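PDB 3WNV: glyoxylate reductase from Paecilomyces sp. J18, which probably catalyses the NAD(P)H-dependent reduction of glyoxylate to glycolate, as a member of the D-isomer-specific 2-hydroxyacid dehydrogenase family. Local coordinates for residues I180-N186 / A196-F201; A116-I120 / E168-A173. One frame throughout, in Å; residues are numbered along the deposited sequence.

Interaction 1 of 2, residues I180-N186 / A196-F201; sequences IIYHNRN and AKYVSF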
loop_
_atom_site.group_PDB
_atom_site.type_symbol
_atom_site.label_atom_id
_atom_site.label_comp_id
_atom_site.label_asym_id
_atom_site.label_seq_id
_atom_site.Cartn_x
_atom_site.Cartn_y
_atom_site.Cartn_z
ATOM N N ILE A 180 -19.931 8.959 -6.231
ATOM C CA ILE A 180 -19.066 7.890 -5.699
ATOM C C ILE A 180 -19.837 6.585 -5.582
ATOM O O ILE A 180 -20.921 6.548 -4.991
ATOM C CB ILE A 180 -18.502 8.226 -4.313
ATOM C CG1 ILE A 180 -18.019 9.673 -4.263
ATOM C CG2 ILE A 180 -17.398 7.218 -3.907
ATOM C CD1 ILE A 180 -16.815 9.962 -5.224
ATOM N N ILE A 181 -19.299 5.521 -6.165
ATOM C CA ILE A 181 -19.842 4.175 -5.939
ATOM C C ILE A 181 -18.734 3.255 -5.443
ATOM O O ILE A 181 -17.549 3.516 -5.657
ATOM C CB ILE A 181 -20.508 3.557 -7.196
ATOM C CG1 ILE A 181 -19.489 3.441 -8.349
ATOM C CG2 ILE A 181 -21.701 4.404 -7.619
ATOM C CD1 ILE A 181 -20.090 2.700 -9.603
ATOM N N TYR A 182 -19.110 2.157 -4.799
ATOM C CA TYR A 182 -18.094 1.245 -4.291
ATOM C C TYR A 182 -18.599 -0.171 -4.151
ATOM O O TYR A 182 -19.805 -0.429 -4.042
ATOM C CB TYR A 182 -17.564 1.720 -2.931
ATOM C CG TYR A 182 -18.458 1.298 -1.768
ATOM C CD1 TYR A 182 -19.636 1.995 -1.473
ATOM C CD2 TYR A 182 -18.120 0.213 -0.960
ATOM C CE1 TYR A 182 -20.480 1.600 -0.403
ATOM C CE2 TYR A 182 -18.945 -0.166 0.116
ATOM C CZ TYR A 182 -20.109 0.535 0.383
ATOM O OH TYR A 182 -20.902 0.140 1.458
ATOM N N HIS A 183 -17.647 -1.095 -4.112
ATOM C CA HIS A 183 -17.958 -2.483 -3.807
ATOM C C HIS A 183 -16.952 -3.042 -2.811
ATOM O O HIS A 183 -15.735 -2.983 -3.022
ATOM C CB HIS A 183 -17.960 -3.363 -5.055
ATOM C CG HIS A 183 -18.224 -4.809 -4.742
ATOM N ND1 HIS A 183 -19.467 -5.263 -4.354
ATOM C CD2 HIS A 183 -17.390 -5.879 -4.663
ATOM C CE1 HIS A 183 -19.402 -6.564 -4.106
ATOM N NE2 HIS A 183 -18.158 -6.958 -4.273
ATOM N N ASN A 184 -17.483 -3.560 -1.716
ATOM C CA ASN A 184 -16.710 -4.363 -0.783
ATOM C C ASN A 184 -17.464 -5.672 -0.731
ATOM O O ASN A 184 -18.632 -5.711 -1.104
ATOM C CB ASN A 184 -16.738 -3.737 0.614
ATOM C CG ASN A 184 -15.856 -2.528 0.727
ATOM O OD1 ASN A 184 -15.441 -1.930 -0.297
ATOM N ND2 ASN A 184 -15.535 -2.157 1.976
ATOM N N ARG A 185 -16.844 -6.738 -0.224
ATOM C CA ARG A 185 -17.576 -7.990 -0.064
ATOM C C ARG A 185 -18.852 -7.779 0.776
ATOM O O ARG A 185 -19.913 -8.336 0.467
ATOM C CB ARG A 185 -16.684 -9.033 0.594
ATOM C CG ARG A 185 -17.482 -10.023 1.414
ATOM C CD ARG A 185 -16.655 -11.193 1.903
ATOM N NE ARG A 185 -15.326 -10.829 2.380
ATOM C CZ ARG A 185 -14.188 -11.178 1.779
ATOM N NH1 ARG A 185 -14.196 -11.911 0.668
ATOM N NH2 ARG A 185 -13.034 -10.793 2.298
ATOM N N ASN A 186 -18.768 -6.922 1.797
ATOM C CA ASN A 186 -19.961 -6.552 2.570
ATOM C C ASN A 186 -20.206 -5.050 2.568
ATOM O O ASN A 186 -19.281 -4.260 2.699
ATOM C CB ASN A 186 -19.860 -7.051 4.017
ATOM C CG ASN A 186 -19.947 -8.568 4.121
ATOM O OD1 ASN A 186 -19.040 -9.213 4.648
ATOM N ND2 ASN A 186 -21.019 -9.140 3.596
ATOM N N ALA A 196 -21.048 7.311 0.003
ATOM C CA ALA A 196 -20.931 6.492 -1.213
ATOM C C ALA A 196 -22.011 5.428 -1.339
ATOM O O ALA A 196 -22.455 4.868 -0.332
ATOM C CB ALA A 196 -19.554 5.849 -1.279
ATOM N N LYS A 197 -22.401 5.144 -2.583
ATOM C CA LYS A 197 -23.419 4.161 -2.949
ATOM C C LYS A 197 -22.877 2.733 -3.194
ATOM O O LYS A 197 -21.983 2.504 -4.018
ATOM C CB LYS A 197 -24.095 4.655 -4.216
ATOM C CG LYS A 197 -25.182 3.776 -4.738
ATOM C CD LYS A 197 -26.082 4.599 -5.659
ATOM C CE LYS A 197 -27.366 3.866 -5.982
ATOM N NZ LYS A 197 -27.277 3.179 -7.301
ATOM N N TYR A 198 -23.406 1.769 -2.464
ATOM C CA TYR A 198 -22.933 0.383 -2.590
ATOM C C TYR A 198 -23.448 -0.256 -3.864
ATOM O O TYR A 198 -24.627 -0.127 -4.179
ATOM C CB TYR A 198 -23.455 -0.429 -1.418
ATOM C CG TYR A 198 -23.010 -1.866 -1.457
ATOM C CD1 TYR A 198 -21.737 -2.205 -1.059
ATOM C CD2 TYR A 198 -23.860 -2.871 -1.897
ATOM C CE1 TYR A 198 -21.315 -3.511 -1.077
ATOM C CE2 TYR A 198 -23.441 -4.199 -1.918
ATOM C CZ TYR A 198 -22.155 -4.499 -1.512
ATOM O OH TYR A 198 -21.680 -5.801 -1.499
ATOM N N VAL A 199 -22.573 -0.955 -4.589
ATOM C CA VAL A 199 -22.947 -1.670 -5.816
ATOM C C VAL A 199 -22.249 -3.038 -5.885
ATOM O O VAL A 199 -21.295 -3.307 -5.147
ATOM C CB VAL A 199 -22.593 -0.851 -7.092
ATOM C CG1 VAL A 199 -23.364 0.450 -7.132
ATOM C CG2 VAL A 199 -21.098 -0.600 -7.209
ATOM N N SER A 200 -22.733 -3.912 -6.759
ATOM C CA SER A 200 -22.140 -5.239 -6.879
ATOM C C SER A 200 -20.833 -5.082 -7.632
ATOM O O SER A 200 -20.564 -4.018 -8.172
ATOM C CB SER A 200 -23.068 -6.179 -7.634
ATOM O OG SER A 200 -23.224 -5.745 -8.977
ATOM N N PHE A 201 -19.995 -6.120 -7.616
ATOM C CA PHE A 201 -18.724 -6.081 -8.355
ATOM C C PHE A 201 -18.988 -5.792 -9.843
ATOM O O PHE A 201 -18.389 -4.896 -10.424
ATOM C CB PHE A 201 -17.959 -7.405 -8.120
ATOM C CG PHE A 201 -16.557 -7.448 -8.713
ATOM C CD1 PHE A 201 -15.481 -6.882 -8.054
ATOM C CD2 PHE A 201 -16.313 -8.120 -9.910
ATOM C CE1 PHE A 201 -14.158 -6.943 -8.600
ATOM C CE2 PHE A 201 -15.010 -8.186 -10.465
ATOM C CZ PHE A 201 -13.929 -7.585 -9.794
#
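A histidine side chain takes over where the strand pairing stops: His183 ND1 donates to Val199 O at 2.8 Å, with the Phe201 CB packed over the imidazole face 4.0 Å from the ring centroid in a CH-pi contact. Before that point the backbones run as a short parallel ladder. Lys197 N gives to Ile180 O (3.2 Å), Tyr182 N to Lys197 O (3.0 Å) and Val199 N to Tyr182 O (2.9 Å), so the carbonyl and amide of 182 reach different residues of the neighbouring segment, Val199 and Lys197, as parallel pairing requires. On one face Tyr198 turns a ring edge toward the face of Tyr182, an offset edge-to-face pair with centroids 5.3 Å apart and planes at 71°; Ala196 CB lies 3.9 Å from Tyr182 CD1. The Tyr198 hydroxyl continues past the strand end, its OH donating to Asn184 O at 3.1 Å, while Tyr182 OH bonds to Glu193 and the amide of Leu188. From the face it shares with Lys197, Ile181 reaches Val199, CB to CG2 at 4.2 Å, beside Leu204 of helix 201-207, for which Ser200 is the N-cap. Asn184 OD1 accepts from the amide of Met162, inside the glycine-rich turn. With its short helix 190-193, this is the outer beta-alpha-beta unit of a Rossmann fold, where 197-198 forms the sheet edge.

Interaction 2 of 2, residues A116-I120 / E168-A173; sequences ADVAI and EVARRA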
loop_
_atom_site.group_PDB
_atom_site.type_symbol
_atom_site.label_atom_id
_atom_site.label_comp_id
_atom_site.label_asym_id
_atom_site.label_seq_id
_atom_site.Cartn_x
_atom_site.Cartn_y
_atom_site.Cartn_z
ATOM N N ALA A 116 -4.256 9.055 -0.574
ATOM C CA ALA A 116 -5.370 9.669 -1.294
ATOM C C ALA A 116 -4.956 10.903 -2.079
ATOM O O ALA A 116 -5.481 11.127 -3.170
ATOM C CB ALA A 116 -6.538 10.002 -0.295
ATOM N N ASP A 117 -4.049 11.710 -1.532
ATOM C CA ASP A 117 -3.520 12.894 -2.212
ATOM C C ASP A 117 -2.904 12.445 -3.526
ATOM O O ASP A 117 -3.188 13.054 -4.578
ATOM C CB ASP A 117 -2.471 13.656 -1.370
ATOM C CG ASP A 117 -3.030 14.205 -0.103
ATOM O OD1 ASP A 117 -4.269 14.356 -0.012
ATOM O OD2 ASP A 117 -2.221 14.498 0.839
ATOM N N VAL A 118 -2.135 11.362 -3.484
ATOM C CA VAL A 118 -1.458 10.886 -4.698
ATOM C C VAL A 118 -2.486 10.244 -5.657
ATOM O O VAL A 118 -2.395 10.417 -6.839
ATOM C CB VAL A 118 -0.291 9.964 -4.364
ATOM C CG1 VAL A 118 0.121 9.118 -5.562
ATOM C CG2 VAL A 118 0.901 10.801 -3.912
ATOM N N ALA A 119 -3.494 9.571 -5.124
ATOM C CA ALA A 119 -4.557 8.973 -5.956
ATOM C C ALA A 119 -5.257 10.062 -6.759
ATOM O O ALA A 119 -5.546 9.874 -7.928
ATOM C CB ALA A 119 -5.575 8.291 -5.077
ATOM N N ILE A 120 -5.575 11.186 -6.123
ATOM C CA ILE A 120 -6.290 12.262 -6.864
ATOM C C ILE A 120 -5.333 12.928 -7.859
ATOM O O ILE A 120 -5.700 13.215 -8.999
ATOM C CB ILE A 120 -6.883 13.299 -5.902
ATOM C CG1 ILE A 120 -7.976 12.633 -5.017
ATOM C CG2 ILE A 120 -7.413 14.564 -6.641
ATOM C CD1 ILE A 120 -9.195 12.018 -5.770
ATOM N N GLU A 168 -11.041 8.716 2.125
ATOM C CA GLU A 168 -10.313 9.965 1.897
ATOM C C GLU A 168 -10.238 10.272 0.397
ATOM O O GLU A 168 -10.308 11.451 0.000
ATOM C CB GLU A 168 -8.907 9.899 2.484
ATOM C CG GLU A 168 -8.881 9.844 3.978
ATOM C CD GLU A 168 -9.407 11.108 4.667
ATOM O OE1 GLU A 168 -9.530 12.187 4.038
ATOM O OE2 GLU A 168 -9.684 11.023 5.878
ATOM N N VAL A 169 -10.081 9.250 -0.437
ATOM C CA VAL A 169 -10.191 9.499 -1.898
ATOM C C VAL A 169 -11.578 10.031 -2.258
ATOM O O VAL A 169 -11.706 11.027 -2.997
ATOM C CB VAL A 169 -9.846 8.277 -2.733
ATOM C CG1 VAL A 169 -10.083 8.557 -4.229
ATOM C CG2 VAL A 169 -8.407 7.882 -2.528
ATOM N N ALA A 170 -12.617 9.408 -1.698
ATOM C CA ALA A 170 -13.999 9.818 -1.984
ATOM C C ALA A 170 -14.271 11.256 -1.557
ATOM O O ALA A 170 -14.946 11.996 -2.274
ATOM C CB ALA A 170 -14.993 8.871 -1.319
ATOM N N ARG A 171 -13.769 11.639 -0.379
ATOM C CA ARG A 171 -13.936 12.986 0.138
ATOM C C ARG A 171 -13.324 13.992 -0.841
ATOM O O ARG A 171 -13.932 15.012 -1.183
ATOM C CB ARG A 171 -13.262 13.106 1.513
ATOM C CG ARG A 171 -13.424 14.485 2.200
ATOM C CD ARG A 171 -12.683 14.541 3.566
ATOM N NE ARG A 171 -12.496 13.214 4.176
ATOM C CZ ARG A 171 -13.472 12.428 4.654
ATOM N NH1 ARG A 171 -14.743 12.809 4.592
ATOM N NH2 ARG A 171 -13.175 11.242 5.181
ATOM N N ARG A 172 -12.132 13.699 -1.331
ATOM C CA ARG A 172 -11.513 14.602 -2.305
ATOM C C ARG A 172 -12.290 14.613 -3.603
ATOM O O ARG A 172 -12.614 15.691 -4.131
ATOM C CB ARG A 172 -10.075 14.177 -2.558
ATOM C CG ARG A 172 -9.119 14.503 -1.392
ATOM C CD ARG A 172 -7.959 13.506 -1.343
ATOM N NE ARG A 172 -7.021 13.843 -0.254
ATOM C CZ ARG A 172 -7.258 13.669 1.053
ATOM N NH1 ARG A 172 -8.413 13.144 1.511
ATOM N NH2 ARG A 172 -6.322 14.045 1.915
ATOM N N ALA A 173 -12.575 13.419 -4.128
ATOM C CA ALA A 173 -13.251 13.303 -5.421
ATOM C C ALA A 173 -14.615 13.983 -5.451
ATOM O O ALA A 173 -15.003 14.525 -6.478
ATOM C CB ALA A 173 -13.395 11.845 -5.813
#
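Ala116 lays its methyl over one face of the Arg172 guanidinium, CB 3.9 Å from NE, and the same methyl touches Val169 CG2 at 3.6 Å and Glu168 CB at 3.7 Å. Two helices of the nucleotide-binding half pack here: helix 164-175, which follows the first strand and GxGxxG-like turn of the Rossmann fold, and helix 112-127, which lies beside it. The local axes approach to 9.0 Å and cross at -47°; the methyl of Ala116 lets the backbones come nearest at Ala116 and Val169, whose CA atoms are 4.9 Å apart. One turn along, Ala119 CB meets Val169 CG2 at 3.8 Å. Ile120 then fills the space where the axes diverge, its CG1 3.6 Å from Arg172 CB and its CD1 3.9 Å from Val169 CG1 and 4.2 Å from Ala173 CB. Val169 and Ala173 also rest on Leu157 of strand 156-160, so the interface continues into the sheet.

Along the outer border the apolar seam gives way to charge. Arg172 extends across the groove between the helices and joins a network with Asp117, Glu168 and Arg171. Arg172 NH1 donates to both Glu168 O (3.0 Å) and Glu168 OE1 (2.9 Å) within its own helix, and Glu168 OE1 also takes Arg171 NE at 3.1 Å. Asn113 gives the guanidinium a further acceptor. Asp117 closes the inter-helix bridge with a single oxygen: OD1 accepts from Arg172 NE and Arg172 NH2, each at 2.8 Å.

Interactions 1 and 2 sit in the same Rossmann domain, with centres about 17 Å apart, and meet through consecutive elements: helix 164-175 runs into strand 179-183. Ile180 makes the join, its CG2 packing on Ala170 CB at 3.9 Å and its CD1 on Ala173 CB at 3.9 Å, so the helix that faces 116-120 in interaction 2 also covers the strand paired in interaction 1. Both contacts border the glycine-rich turn Gly161-Gly166, Asn184 touching it from the strand end and Val169 from the helix. In related dehydrogenases that turn and the end of the second strand bind the dinucleotide, so the strand end in interaction 1 probably lies by the cofactor site, while interaction 2 packs behind the turn through Val169.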